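Local coordinates for 70 kDa protein (Xanthomonas sp., PDB 4B2N) that cleaves the polyisoprene of natural rubber latex with dioxygen, acting as a processive oxygenase that carries two c-type hemes, at residues G284-P289 with Y515-S520; T425-P430 with G640-Q645; N523-L528 with A654-I659. All blocks are in the same frame, centred on the assembly; numbering follows the deposited sequence.

How the interactions relate
All three contacts border one heme c, the group covalently held by Cys390 and Cys393, and their centres lie about 14 Å (1 to 2), 15 Å (2 to 3) and 18 Å (1 to 3) apart. Interaction 1 binds both its propionates, with help from Thr428 of interaction 2, and reaches toward the other heme; interaction 2 supplies the axial His641; interaction 3 packs two helices, 524-528 and 649-660, against the porphyrin rim. Along the chain, interaction 1 closes before interaction 3 opens, whereas interaction 2 interleaves with both. They also touch directly: Phe516 packs on His641, Tyr515 on Leu524 and Val527, and Thr644 probably hydrogen-bonds Val527 O. One heme site is thus assembled from sequence-distant pieces.

Interaction 1. Residues G284-P289 with Y515-S520; sequences GMTKAP and YFHNGS. With HEC (heme c), chain D.
The imidazole of His517 turns its CD2 edge to Thr286, whose CG2 lies near the ring plane 3.9 Å from CD2. His517 is the second residue of a type I beta turn, Phe516 to Gly519, in the cytochrome c-like region, and this turn grips the heme propionates. A chi1 of 67° sets CG between the residue's own N and carbonyl carbon, and the ring and the main-chain N-H both meet one carboxylate: His517 ND1 hydrogen-bonds heme O1D, at a distance so short that its exact value is doubtful, while His517 N makes a weak hydrogen bond to O2D. Phe516 N takes the other propionate, 2.8 Å from O1A, and its ring has the porphyrin atom C1A at its edge.

The carbonyl of His517 serves the other segment. Lys287 N donates to His517 O over 2.9 Å, fairly straight at 166°, from a position tilted out of the carbonyl plane, and Thr286 CA adds a C-H contact to that oxygen at 3.3 Å. Since Thr286 OG1 is hydrogen-bonded to a propionate of the other heme c, the one attached through Cys191 and Cys194, this buried junction links the surroundings of both hemes. Lys287 runs extended past the turn, its NZ held by Pro514 O, and midway its CD lies 4.0 Å from Gly519 CA.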
loop_
_atom_site.group_PDB
_atom_site.type_symbol
_atom_site.label_atom_id
_atom_site.label_comp_id
_atom_site.label_asym_id
_atom_site.label_seq_id
_atom_site.Cartn_x
_atom_site.Cartn_y
_atom_site.Cartn_z
ATOM N N GLY A 284 -11.643 5.508 -4.607
ATOM C CA GLY A 284 -11.771 5.625 -3.165
ATOM C C GLY A 284 -10.389 5.737 -2.498
ATOM O O GLY A 284 -9.350 5.775 -3.160
ATOM N N MET A 285 -10.393 5.664 -1.182
ATOM C CA MET A 285 -9.182 5.654 -0.423
ATOM C C MET A 285 -8.771 4.185 -0.281
ATOM O O MET A 285 -9.585 3.334 -0.002
ATOM C CB MET A 285 -9.421 6.261 0.942
ATOM C CG MET A 285 -9.978 7.682 0.879
ATOM S SD MET A 285 -8.731 8.793 0.168
ATOM C CE MET A 285 -9.538 9.304 -1.305
ATOM N N THR A 286 -7.472 3.921 -0.419
ATOM C CA THR A 286 -6.971 2.657 0.094
ATOM C C THR A 286 -5.858 2.812 1.108
ATOM O O THR A 286 -5.131 3.857 1.134
ATOM C CB THR A 286 -6.624 1.616 -0.971
ATOM O OG1 THR A 286 -5.532 2.069 -1.758
ATOM C CG2 THR A 286 -7.914 1.267 -1.812
ATOM N N LYS A 287 -5.817 1.842 2.010
ATOM C CA LYS A 287 -4.713 1.733 2.981
ATOM C C LYS A 287 -3.601 0.893 2.374
ATOM O O LYS A 287 -3.904 -0.032 1.599
ATOM C CB LYS A 287 -5.251 1.012 4.211
ATOM C CG LYS A 287 -4.330 0.965 5.434
ATOM C CD LYS A 287 -4.984 0.072 6.517
ATOM C CE LYS A 287 -3.954 0.031 7.674
ATOM N NZ LYS A 287 -4.087 -1.257 8.373
ATOM N N ALA A 288 -2.328 1.206 2.670
ATOM C CA ALA A 288 -1.222 0.365 2.229
ATOM C C ALA A 288 -1.363 -1.075 2.751
ATOM O O ALA A 288 -1.698 -1.319 3.941
ATOM C CB ALA A 288 0.166 0.951 2.653
ATOM N N PRO A 289 -1.194 -2.077 1.852
ATOM C CA PRO A 289 -0.984 -3.433 2.386
ATOM C C PRO A 289 0.334 -3.518 3.155
ATOM O O PRO A 289 1.146 -2.615 3.076
ATOM C CB PRO A 289 -0.902 -4.338 1.123
ATOM C CG PRO A 289 -1.474 -3.475 0.016
ATOM C CD PRO A 289 -1.166 -2.033 0.388
ATOM N N TYR A 515 -8.731 -2.789 9.447
ATOM C CA TYR A 515 -8.696 -3.830 8.436
ATOM C C TYR A 515 -9.532 -3.515 7.155
ATOM O O TYR A 515 -10.399 -2.609 7.172
ATOM C CB TYR A 515 -9.182 -5.164 9.079
ATOM C CG TYR A 515 -8.272 -5.542 10.229
ATOM C CD1 TYR A 515 -6.969 -5.986 9.985
ATOM C CD2 TYR A 515 -8.688 -5.379 11.560
ATOM C CE1 TYR A 515 -6.126 -6.307 11.049
ATOM C CE2 TYR A 515 -7.863 -5.706 12.637
ATOM C CZ TYR A 515 -6.557 -6.181 12.349
ATOM O OH TYR A 515 -5.652 -6.474 13.310
ATOM N N PHE A 516 -9.360 -4.359 6.131
ATOM C CA PHE A 516 -9.902 -4.221 4.811
ATOM C C PHE A 516 -9.166 -3.146 4.034
ATOM O O PHE A 516 -8.460 -2.324 4.608
ATOM C CB PHE A 516 -11.428 -3.965 4.776
ATOM C CG PHE A 516 -12.222 -5.063 5.417
ATOM C CD1 PHE A 516 -11.697 -6.339 5.521
ATOM C CD2 PHE A 516 -13.512 -4.807 5.880
ATOM C CE1 PHE A 516 -12.423 -7.382 6.108
ATOM C CE2 PHE A 516 -14.272 -5.820 6.472
ATOM C CZ PHE A 516 -13.713 -7.110 6.572
ATOM N N HIS A 517 -9.373 -3.161 2.734
ATOM C CA HIS A 517 -8.575 -2.315 1.828
ATOM C C HIS A 517 -8.777 -0.850 2.081
ATOM O O HIS A 517 -7.982 -0.073 1.615
ATOM C CB HIS A 517 -8.857 -2.685 0.389
ATOM C CG HIS A 517 -10.251 -2.356 -0.051
ATOM N ND1 HIS A 517 -11.342 -3.223 0.128
ATOM C CD2 HIS A 517 -10.739 -1.244 -0.698
ATOM C CE1 HIS A 517 -12.439 -2.634 -0.409
ATOM N NE2 HIS A 517 -12.070 -1.426 -0.905
ATOM N N ASN A 518 -9.854 -0.457 2.769
ATOM C CA ASN A 518 -10.078 0.957 3.083
ATOM C C ASN A 518 -9.833 1.335 4.580
ATOM O O ASN A 518 -10.200 2.436 5.014
ATOM C CB ASN A 518 -11.500 1.401 2.654
ATOM C CG ASN A 518 -12.607 0.558 3.350
ATOM O OD1 ASN A 518 -12.290 -0.320 4.149
ATOM N ND2 ASN A 518 -13.859 0.731 2.924
ATOM N N GLY A 519 -9.249 0.409 5.343
ATOM C CA GLY A 519 -8.969 0.549 6.768
ATOM C C GLY A 519 -10.216 0.928 7.538
ATOM O O GLY A 519 -10.177 1.767 8.445
ATOM N N SER A 520 -11.333 0.279 7.263
ATOM C CA SER A 520 -12.635 0.716 7.819
ATOM C C SER A 520 -13.064 -0.001 9.087
ATOM O O SER A 520 -13.942 0.500 9.789
ATOM C CB SER A 520 -13.772 0.520 6.818
ATOM O OG SER A 520 -13.767 -0.800 6.278
HETATM FE FE HEC D . -10.903 -12.882 5.219
HETATM C CHA HEC D . -9.890 -9.620 4.693
HETATM C CHB HEC D . -9.499 -12.875 8.498
HETATM C CHC HEC D . -12.322 -15.902 5.957
HETATM C CHD HEC D . -11.273 -13.336 1.856
HETATM N NA HEC D . -9.809 -11.568 6.301
HETATM C C1A HEC D . -9.617 -10.199 5.988
HETATM C C2A HEC D . -8.971 -9.484 7.086
HETATM C C3A HEC D . -8.847 -10.445 8.196
HETATM C C4A HEC D . -9.434 -11.675 7.704
HETATM C CMA HEC D . -8.215 -10.165 9.541
HETATM C CAA HEC D . -8.412 -8.063 7.075
HETATM C CBA HEC D . -7.005 -8.290 6.410
HETATM C CGA HEC D . -6.344 -6.945 6.071
HETATM O O1A HEC D . -7.046 -5.912 6.226
HETATM O O2A HEC D . -5.123 -6.816 5.692
HETATM N NB HEC D . -10.898 -14.145 6.971
HETATM C C1B HEC D . -10.313 -14.036 8.164
HETATM C C2B HEC D . -10.546 -15.136 9.105
HETATM C C3B HEC D . -11.421 -16.035 8.329
HETATM C C4B HEC D . -11.561 -15.335 7.062
HETATM C CMB HEC D . -9.991 -15.265 10.505
HETATM C CAB HEC D . -12.062 -17.338 8.756
HETATM C CBB HEC D . -13.027 -17.193 9.758
HETATM N NC HEC D . -11.515 -14.377 4.142
HETATM C C1C HEC D . -12.243 -15.521 4.576
HETATM C C2C HEC D . -12.856 -16.304 3.510
HETATM C C3C HEC D . -12.539 -15.560 2.317
HETATM C C4C HEC D . -11.801 -14.339 2.748
HETATM C CMC HEC D . -13.643 -17.601 3.625
HETATM C CAC HEC D . -12.969 -15.957 0.937
HETATM C CBC HEC D . -14.234 -16.239 0.571
HETATM N ND HEC D . -10.564 -11.762 3.619
HETATM C C1D HEC D . -10.820 -12.022 2.342
HETATM C C2D HEC D . -10.578 -10.970 1.364
HETATM C C3D HEC D . -10.182 -9.857 2.194
HETATM C C4D HEC D . -10.233 -10.433 3.535
HETATM C CMD HEC D . -10.734 -11.015 -0.135
HETATM C CAD HEC D . -9.797 -8.468 1.738
HETATM C CBD HEC D . -11.077 -7.633 1.902
HETATM C CGD HEC D . -10.875 -6.184 1.531
HETATM O O1D HEC D . -11.599 -5.614 0.704
HETATM O O2D HEC D . -9.933 -5.644 2.073
#

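Interaction 2. Residues T425-P430 with G640-Q645; sequences TIRTDP and GHDFTQ. With HEC (heme c), chain D.
Ile426 CD1 sits at the edge of the His641 imidazole, near its plane and 3.6 Å from CD2, while one face of that ring carries Phe643 CE1 over its centre. The Phe643 ring in turn has His641 CA over one face, offset toward the rim, and Thr425 O at its edge, 3.7 Å from CE2. The imidazole points NE2 at the heme iron, 2.0 Å away, and His394 is the other axial ligand: this is the bis-histidine site of a c-type heme. In Ile426, chi1 (-179°) carries CG1 toward the heme and chi2 (68°) then turns CD1 in between ligand ring and macrocycle, 3.5 Å from heme C2D.

The main chain of the ligand is fixed as well. His641 N donates to Ile426 O at 2.7 Å, practically straight at 179° and almost in line with the carbonyl bond, just as the helix gives way to Arg427 with its positive phi. Gly640 CA packs 3.3 Å from Arg427 O. Farther out, Arg427 NH2 forms a salt bridge with Asp642 OD2 (3.0 Å), the side chains crossing at about a right angle, and a water accepts a hydrogen bond from Asp642 N and donates one to Thr425 O. Toward the propionates, Thr428 OG1 donates to heme O1D over 2.8 Å. The contact joins the end of helix 423-426 to the loop between strand 629-630 and helix 649-660, with Tyr501 of strand 500-502 against Ile426 and Thr428.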
loop_
_atom_site.group_PDB
_atom_site.type_symbol
_atom_site.label_atom_id
_atom_site.label_comp_id
_atom_site.label_asym_id
_atom_site.label_seq_id
_atom_site.Cartn_x
_atom_site.Cartn_y
_atom_site.Cartn_z
ATOM N N THR A 425 -18.624 -12.446 -3.775
ATOM C CA THR A 425 -18.407 -13.091 -2.485
ATOM C C THR A 425 -17.829 -12.229 -1.393
ATOM O O THR A 425 -18.405 -12.173 -0.321
ATOM C CB THR A 425 -17.928 -14.604 -2.498
ATOM O OG1 THR A 425 -16.894 -14.870 -1.518
ATOM C CG2 THR A 425 -17.615 -15.139 -3.756
ATOM N N ILE A 426 -16.766 -11.446 -1.690
ATOM C CA ILE A 426 -16.212 -10.609 -0.629
ATOM C C ILE A 426 -17.101 -9.446 -0.223
ATOM O O ILE A 426 -17.217 -9.191 0.972
ATOM C CB ILE A 426 -14.757 -10.137 -0.937
ATOM C CG1 ILE A 426 -14.180 -9.260 0.226
ATOM C CG2 ILE A 426 -14.639 -9.609 -2.364
ATOM C CD1 ILE A 426 -13.985 -10.172 1.486
ATOM N N ARG A 427 -17.700 -8.761 -1.206
ATOM C CA ARG A 427 -18.714 -7.701 -0.992
ATOM C C ARG A 427 -18.235 -6.553 -0.100
ATOM O O ARG A 427 -19.054 -5.856 0.536
ATOM C CB ARG A 427 -19.993 -8.296 -0.452
ATOM C CG ARG A 427 -20.432 -9.494 -1.271
ATOM C CD ARG A 427 -21.953 -9.639 -1.342
ATOM N NE ARG A 427 -22.633 -9.180 -0.125
ATOM C CZ ARG A 427 -22.562 -9.799 1.058
ATOM N NH1 ARG A 427 -21.824 -10.891 1.185
ATOM N NH2 ARG A 427 -23.210 -9.311 2.104
ATOM N N THR A 428 -16.916 -6.367 -0.010
ATOM C CA THR A 428 -16.437 -5.174 0.705
ATOM C C THR A 428 -16.583 -4.002 -0.240
ATOM O O THR A 428 -16.974 -4.165 -1.420
ATOM C CB THR A 428 -14.964 -5.323 1.057
ATOM O OG1 THR A 428 -14.316 -5.937 -0.061
ATOM C CG2 THR A 428 -14.809 -6.209 2.304
ATOM N N ASP A 429 -16.249 -2.808 0.235
ATOM C CA ASP A 429 -16.488 -1.607 -0.572
ATOM C C ASP A 429 -15.961 -1.796 -1.976
ATOM O O ASP A 429 -14.748 -2.081 -2.177
ATOM C CB ASP A 429 -15.870 -0.368 0.057
ATOM C CG ASP A 429 -16.367 0.885 -0.588
ATOM O OD1 ASP A 429 -16.036 1.120 -1.769
ATOM O OD2 ASP A 429 -17.137 1.611 0.058
ATOM N N PRO A 430 -16.834 -1.626 -2.954
ATOM C CA PRO A 430 -16.393 -1.950 -4.322
ATOM C C PRO A 430 -15.731 -0.823 -5.088
ATOM O O PRO A 430 -15.399 -1.048 -6.238
ATOM C CB PRO A 430 -17.698 -2.254 -5.035
ATOM C CG PRO A 430 -18.680 -1.336 -4.352
ATOM C CD PRO A 430 -18.282 -1.288 -2.896
ATOM N N GLY A 640 -19.371 -6.139 4.202
ATOM C CA GLY A 640 -18.639 -7.183 3.480
ATOM C C GLY A 640 -17.887 -8.183 4.348
ATOM O O GLY A 640 -17.885 -8.102 5.589
ATOM N N HIS A 641 -17.279 -9.183 3.704
ATOM C CA HIS A 641 -16.641 -10.246 4.429
ATOM C C HIS A 641 -17.619 -10.719 5.523
ATOM O O HIS A 641 -17.229 -11.008 6.650
ATOM C CB HIS A 641 -15.338 -9.688 5.031
ATOM C CG HIS A 641 -14.367 -10.740 5.468
ATOM N ND1 HIS A 641 -14.491 -11.417 6.626
ATOM C CD2 HIS A 641 -13.200 -11.188 4.873
ATOM C CE1 HIS A 641 -13.424 -12.234 6.762
ATOM N NE2 HIS A 641 -12.654 -12.088 5.686
ATOM N N ASP A 642 -18.879 -10.806 5.157
ATOM C CA ASP A 642 -19.979 -11.073 6.085
ATOM C C ASP A 642 -20.216 -12.519 6.368
ATOM O O ASP A 642 -21.004 -12.836 7.296
ATOM C CB ASP A 642 -21.285 -10.526 5.502
ATOM C CG ASP A 642 -21.299 -9.061 5.447
ATOM O OD1 ASP A 642 -21.266 -8.452 6.532
ATOM O OD2 ASP A 642 -21.360 -8.487 4.332
ATOM N N PHE A 643 -19.582 -13.396 5.592
ATOM C CA PHE A 643 -19.676 -14.851 5.841
ATOM C C PHE A 643 -19.144 -15.245 7.216
ATOM O O PHE A 643 -19.414 -16.315 7.686
ATOM C CB PHE A 643 -18.942 -15.633 4.780
ATOM C CG PHE A 643 -17.682 -14.935 4.281
ATOM C CD1 PHE A 643 -16.509 -14.926 5.058
ATOM C CD2 PHE A 643 -17.702 -14.313 3.056
ATOM C CE1 PHE A 643 -15.350 -14.243 4.596
ATOM C CE2 PHE A 643 -16.555 -13.562 2.590
ATOM C CZ PHE A 643 -15.397 -13.590 3.339
ATOM N N THR A 644 -18.374 -14.385 7.866
ATOM C CA THR A 644 -18.000 -14.645 9.256
ATOM C C THR A 644 -19.159 -14.598 10.303
ATOM O O THR A 644 -19.003 -15.024 11.450
ATOM C CB THR A 644 -16.905 -13.704 9.665
ATOM O OG1 THR A 644 -17.362 -12.358 9.489
ATOM C CG2 THR A 644 -15.707 -13.902 8.763
ATOM N N GLN A 645 -20.285 -14.046 9.911
ATOM C CA GLN A 645 -21.477 -13.978 10.808
ATOM C C GLN A 645 -21.974 -15.341 11.278
ATOM O O GLN A 645 -22.646 -15.403 12.286
ATOM C CB GLN A 645 -22.624 -13.296 10.093
ATOM C CG GLN A 645 -23.272 -14.203 9.070
ATOM C CD GLN A 645 -23.982 -13.425 7.987
ATOM O OE1 GLN A 645 -24.289 -12.237 8.148
ATOM N NE2 GLN A 645 -24.221 -14.079 6.847
HETATM FE FE HEC D . -10.903 -12.882 5.219
HETATM C CHA HEC D . -9.890 -9.620 4.693
HETATM C CHB HEC D . -9.499 -12.875 8.498
HETATM C CHC HEC D . -12.322 -15.902 5.957
HETATM C CHD HEC D . -11.273 -13.336 1.856
HETATM N NA HEC D . -9.809 -11.568 6.301
HETATM C C1A HEC D . -9.617 -10.199 5.988
HETATM C C2A HEC D . -8.971 -9.484 7.086
HETATM C C3A HEC D . -8.847 -10.445 8.196
HETATM C C4A HEC D . -9.434 -11.675 7.704
HETATM C CMA HEC D . -8.215 -10.165 9.541
HETATM C CAA HEC D . -8.412 -8.063 7.075
HETATM C CBA HEC D . -7.005 -8.290 6.410
HETATM C CGA HEC D . -6.344 -6.945 6.071
HETATM O O1A HEC D . -7.046 -5.912 6.226
HETATM O O2A HEC D . -5.123 -6.816 5.692
HETATM N NB HEC D . -10.898 -14.145 6.971
HETATM C C1B HEC D . -10.313 -14.036 8.164
HETATM C C2B HEC D . -10.546 -15.136 9.105
HETATM C C3B HEC D . -11.421 -16.035 8.329
HETATM C C4B HEC D . -11.561 -15.335 7.062
HETATM C CMB HEC D . -9.991 -15.265 10.505
HETATM C CAB HEC D . -12.062 -17.338 8.756
HETATM C CBB HEC D . -13.027 -17.193 9.758
HETATM N NC HEC D . -11.515 -14.377 4.142
HETATM C C1C HEC D . -12.243 -15.521 4.576
HETATM C C2C HEC D . -12.856 -16.304 3.510
HETATM C C3C HEC D . -12.539 -15.560 2.317
HETATM C C4C HEC D . -11.801 -14.339 2.748
HETATM C CMC HEC D . -13.643 -17.601 3.625
HETATM C CAC HEC D . -12.969 -15.957 0.937
HETATM C CBC HEC D . -14.234 -16.239 0.571
HETATM N ND HEC D . -10.564 -11.762 3.619
HETATM C C1D HEC D . -10.820 -12.022 2.342
HETATM C C2D HEC D . -10.578 -10.970 1.364
HETATM C C3D HEC D . -10.182 -9.857 2.194
HETATM C C4D HEC D . -10.233 -10.433 3.535
HETATM C CMD HEC D . -10.734 -11.015 -0.135
HETATM C CAD HEC D . -9.797 -8.468 1.738
HETATM C CBD HEC D . -11.077 -7.633 1.902
HETATM C CGD HEC D . -10.875 -6.184 1.531
HETATM O O1D HEC D . -11.599 -5.614 0.704
HETATM O O2D HEC D . -9.933 -5.644 2.073
HETATM O O HOH W 1 -19.466 -11.239 2.348
#

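Interaction 3. Residues N523-L528 with A654-I659. With HEC (heme c), chain D.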
loop_
_atom_site.group_PDB
_atom_site.type_symbol
_atom_site.label_atom_id
_atom_site.label_comp_id
_atom_site.label_asym_id
_atom_site.label_seq_id
_atom_site.Cartn_x
_atom_site.Cartn_y
_atom_site.Cartn_z
ATOM N N ASN A 523 -11.119 -3.466 14.472
ATOM C CA ASN A 523 -10.510 -4.627 15.128
ATOM C C ASN A 523 -10.863 -5.943 14.478
ATOM O O ASN A 523 -11.743 -6.027 13.618
ATOM C CB ASN A 523 -10.734 -4.651 16.673
ATOM C CG ASN A 523 -12.210 -4.684 17.070
ATOM O OD1 ASN A 523 -12.635 -4.159 18.178
ATOM N ND2 ASN A 523 -13.004 -5.280 16.230
ATOM N N LEU A 524 -10.142 -6.979 14.856
ATOM C CA LEU A 524 -10.319 -8.256 14.208
ATOM C C LEU A 524 -11.643 -8.892 14.558
ATOM O O LEU A 524 -12.332 -9.535 13.681
ATOM C CB LEU A 524 -9.160 -9.184 14.583
ATOM C CG LEU A 524 -8.667 -9.832 13.302
ATOM C CD1 LEU A 524 -7.162 -9.837 13.276
ATOM C CD2 LEU A 524 -9.285 -11.233 13.173
ATOM N N TRP A 525 -12.025 -8.743 15.830
ATOM C CA TRP A 525 -13.402 -9.082 16.250
ATOM C C TRP A 525 -14.446 -8.616 15.220
ATOM O O TRP A 525 -15.326 -9.366 14.822
ATOM C CB TRP A 525 -13.657 -8.476 17.626
ATOM C CG TRP A 525 -15.006 -8.845 18.150
ATOM C CD1 TRP A 525 -16.153 -8.057 18.165
ATOM C CD2 TRP A 525 -15.397 -10.126 18.732
ATOM N NE1 TRP A 525 -17.209 -8.772 18.713
ATOM C CE2 TRP A 525 -16.808 -10.017 19.068
ATOM C CE3 TRP A 525 -14.740 -11.320 18.980
ATOM C CZ2 TRP A 525 -17.517 -11.069 19.650
ATOM C CZ3 TRP A 525 -15.460 -12.378 19.579
ATOM C CH2 TRP A 525 -16.816 -12.257 19.897
ATOM N N GLY A 526 -14.327 -7.376 14.748
ATOM C CA GLY A 526 -15.272 -6.786 13.816
ATOM C C GLY A 526 -15.283 -7.451 12.450
ATOM O O GLY A 526 -16.329 -7.639 11.842
ATOM N N VAL A 527 -14.118 -7.814 11.958
ATOM C CA VAL A 527 -14.014 -8.623 10.757
ATOM C C VAL A 527 -14.800 -9.907 11.001
ATOM O O VAL A 527 -15.508 -10.371 10.109
ATOM C CB VAL A 527 -12.538 -8.912 10.464
ATOM C CG1 VAL A 527 -12.402 -9.875 9.291
ATOM C CG2 VAL A 527 -11.798 -7.580 10.201
ATOM N N LEU A 528 -14.643 -10.454 12.198
ATOM C CA LEU A 528 -15.225 -11.762 12.535
ATOM C C LEU A 528 -16.695 -11.687 12.897
ATOM O O LEU A 528 -17.413 -12.696 12.886
ATOM C CB LEU A 528 -14.392 -12.437 13.637
ATOM C CG LEU A 528 -13.016 -12.907 13.110
ATOM C CD1 LEU A 528 -12.305 -13.639 14.212
ATOM C CD2 LEU A 528 -13.078 -13.803 11.886
ATOM N N ALA A 654 -11.415 -18.067 19.625
ATOM C CA ALA A 654 -10.372 -19.066 19.312
ATOM C C ALA A 654 -9.598 -18.617 18.096
ATOM O O ALA A 654 -8.344 -18.708 18.065
ATOM C CB ALA A 654 -10.960 -20.457 19.072
ATOM N N LEU A 655 -10.334 -18.115 17.108
ATOM C CA LEU A 655 -9.701 -17.650 15.874
ATOM C C LEU A 655 -8.830 -16.445 16.182
ATOM O O LEU A 655 -7.724 -16.343 15.626
ATOM C CB LEU A 655 -10.763 -17.259 14.867
ATOM C CG LEU A 655 -11.418 -18.356 14.004
ATOM C CD1 LEU A 655 -12.636 -17.704 13.356
ATOM C CD2 LEU A 655 -10.451 -18.915 12.942
ATOM N N ILE A 656 -9.270 -15.556 17.075
ATOM C CA ILE A 656 -8.387 -14.426 17.453
ATOM C C ILE A 656 -7.105 -14.856 18.132
ATOM O O ILE A 656 -6.000 -14.359 17.822
ATOM C CB ILE A 656 -9.140 -13.362 18.274
ATOM C CG1 ILE A 656 -10.024 -12.539 17.332
ATOM C CG2 ILE A 656 -8.191 -12.435 19.018
ATOM C CD1 ILE A 656 -11.231 -11.965 18.094
ATOM N N GLU A 657 -7.222 -15.784 19.076
ATOM C CA GLU A 657 -6.056 -16.319 19.716
ATOM C C GLU A 657 -5.118 -16.949 18.691
ATOM O O GLU A 657 -3.889 -16.807 18.782
ATOM C CB GLU A 657 -6.481 -17.387 20.724
ATOM C CG GLU A 657 -5.432 -17.475 21.801
ATOM C CD GLU A 657 -5.389 -16.261 22.711
ATOM O OE1 GLU A 657 -6.255 -15.353 22.609
ATOM O OE2 GLU A 657 -4.427 -16.178 23.499
ATOM N N TYR A 658 -5.682 -17.686 17.731
ATOM C CA TYR A 658 -4.837 -18.271 16.702
ATOM C C TYR A 658 -4.095 -17.183 15.875
ATOM O O TYR A 658 -2.888 -17.309 15.571
ATOM C CB TYR A 658 -5.682 -19.161 15.799
ATOM C CG TYR A 658 -4.881 -19.723 14.646
ATOM C CD1 TYR A 658 -3.698 -20.434 14.887
ATOM C CD2 TYR A 658 -5.308 -19.564 13.331
ATOM C CE1 TYR A 658 -2.959 -20.947 13.847
ATOM C CE2 TYR A 658 -4.565 -20.080 12.262
ATOM C CZ TYR A 658 -3.401 -20.778 12.557
ATOM O OH TYR A 658 -2.665 -21.330 11.587
ATOM N N ILE A 659 -4.775 -16.101 15.571
ATOM C CA ILE A 659 -4.151 -15.057 14.728
ATOM C C ILE A 659 -2.969 -14.384 15.464
ATOM O O ILE A 659 -1.991 -13.884 14.828
ATOM C CB ILE A 659 -5.188 -14.050 14.206
ATOM C CG1 ILE A 659 -6.106 -14.745 13.180
ATOM C CG2 ILE A 659 -4.478 -12.805 13.576
ATOM C CD1 ILE A 659 -7.449 -14.096 13.002
HETATM FE FE HEC D . -10.903 -12.882 5.219
HETATM C CHA HEC D . -9.890 -9.620 4.693
HETATM C CHB HEC D . -9.499 -12.875 8.498
HETATM C CHC HEC D . -12.322 -15.902 5.957
HETATM C CHD HEC D . -11.273 -13.336 1.856
HETATM N NA HEC D . -9.809 -11.568 6.301
HETATM C C1A HEC D . -9.617 -10.199 5.988
HETATM C C2A HEC D . -8.971 -9.484 7.086
HETATM C C3A HEC D . -8.847 -10.445 8.196
HETATM C C4A HEC D . -9.434 -11.675 7.704
HETATM C CMA HEC D . -8.215 -10.165 9.541
HETATM C CAA HEC D . -8.412 -8.063 7.075
HETATM C CBA HEC D . -7.005 -8.290 6.410
HETATM C CGA HEC D . -6.344 -6.945 6.071
HETATM O O1A HEC D . -7.046 -5.912 6.226
HETATM O O2A HEC D . -5.123 -6.816 5.692
HETATM N NB HEC D . -10.898 -14.145 6.971
HETATM C C1B HEC D . -10.313 -14.036 8.164
HETATM C C2B HEC D . -10.546 -15.136 9.105
HETATM C C3B HEC D . -11.421 -16.035 8.329
HETATM C C4B HEC D . -11.561 -15.335 7.062
HETATM C CMB HEC D . -9.991 -15.265 10.505
HETATM C CAB HEC D . -12.062 -17.338 8.756
HETATM C CBB HEC D . -13.027 -17.193 9.758
HETATM N NC HEC D . -11.515 -14.377 4.142
HETATM C C1C HEC D . -12.243 -15.521 4.576
HETATM C C2C HEC D . -12.856 -16.304 3.510
HETATM C C3C HEC D . -12.539 -15.560 2.317
HETATM C C4C HEC D . -11.801 -14.339 2.748
HETATM C CMC HEC D . -13.643 -17.601 3.625
HETATM C CAC HEC D . -12.969 -15.957 0.937
HETATM C CBC HEC D . -14.234 -16.239 0.571
HETATM N ND HEC D . -10.564 -11.762 3.619
HETATM C C1D HEC D . -10.820 -12.022 2.342
HETATM C C2D HEC D . -10.578 -10.970 1.364
HETATM C C3D HEC D . -10.182 -9.857 2.194
HETATM C C4D HEC D . -10.233 -10.433 3.535
HETATM C CMD HEC D . -10.734 -11.015 -0.135
HETATM C CAD HEC D . -9.797 -8.468 1.738
HETATM C CBD HEC D . -11.077 -7.633 1.902
HETATM C CGD HEC D . -10.875 -6.184 1.531
HETATM O O1D HEC D . -11.599 -5.614 0.704
HETATM O O2D HEC D . -9.933 -5.644 2.073
#
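With CG1 anti to its carbonyl carbon, Ile656 projects that branch toward helix 524-528, and chi2 (153°) extends it until CD1 meets Trp525 CE3 at 3.7 Å. CD1 lies at the edge of the indole, near its plane, and the two side chains cross at about a right angle. Leu528, whose CG is also anti to its carbonyl carbon, has a chi2 of -176° that sets CD1 4.0 Å from both Leu655 CB and Ile656 CG1, sliding past Ile656 in the opposite direction. Leu524 and Ile659 meet tip to tip; their CD2 and CD1 are modelled unusually close, and the Leu524 chi1 is away from a staggered value, so that detail is doubtful.

These are apolar contacts throughout. Trp525 NE1 is engaged by Asp532, and its ring stacks on Trp653. The axes of the short helical segments come within 10.6 Å, with their N-to-C directions 133° apart. Both helices also face heme c: Leu528 CD2 and Ile659 CD1 approach the methyl CMB at 3.7 and 3.8 Å, Leu524 CG lies near CMA, and Leu655 CD1 near CBB. Together the two helices form an aliphatic wall of the heme c pocket, consistent with a cytochrome c-like domain.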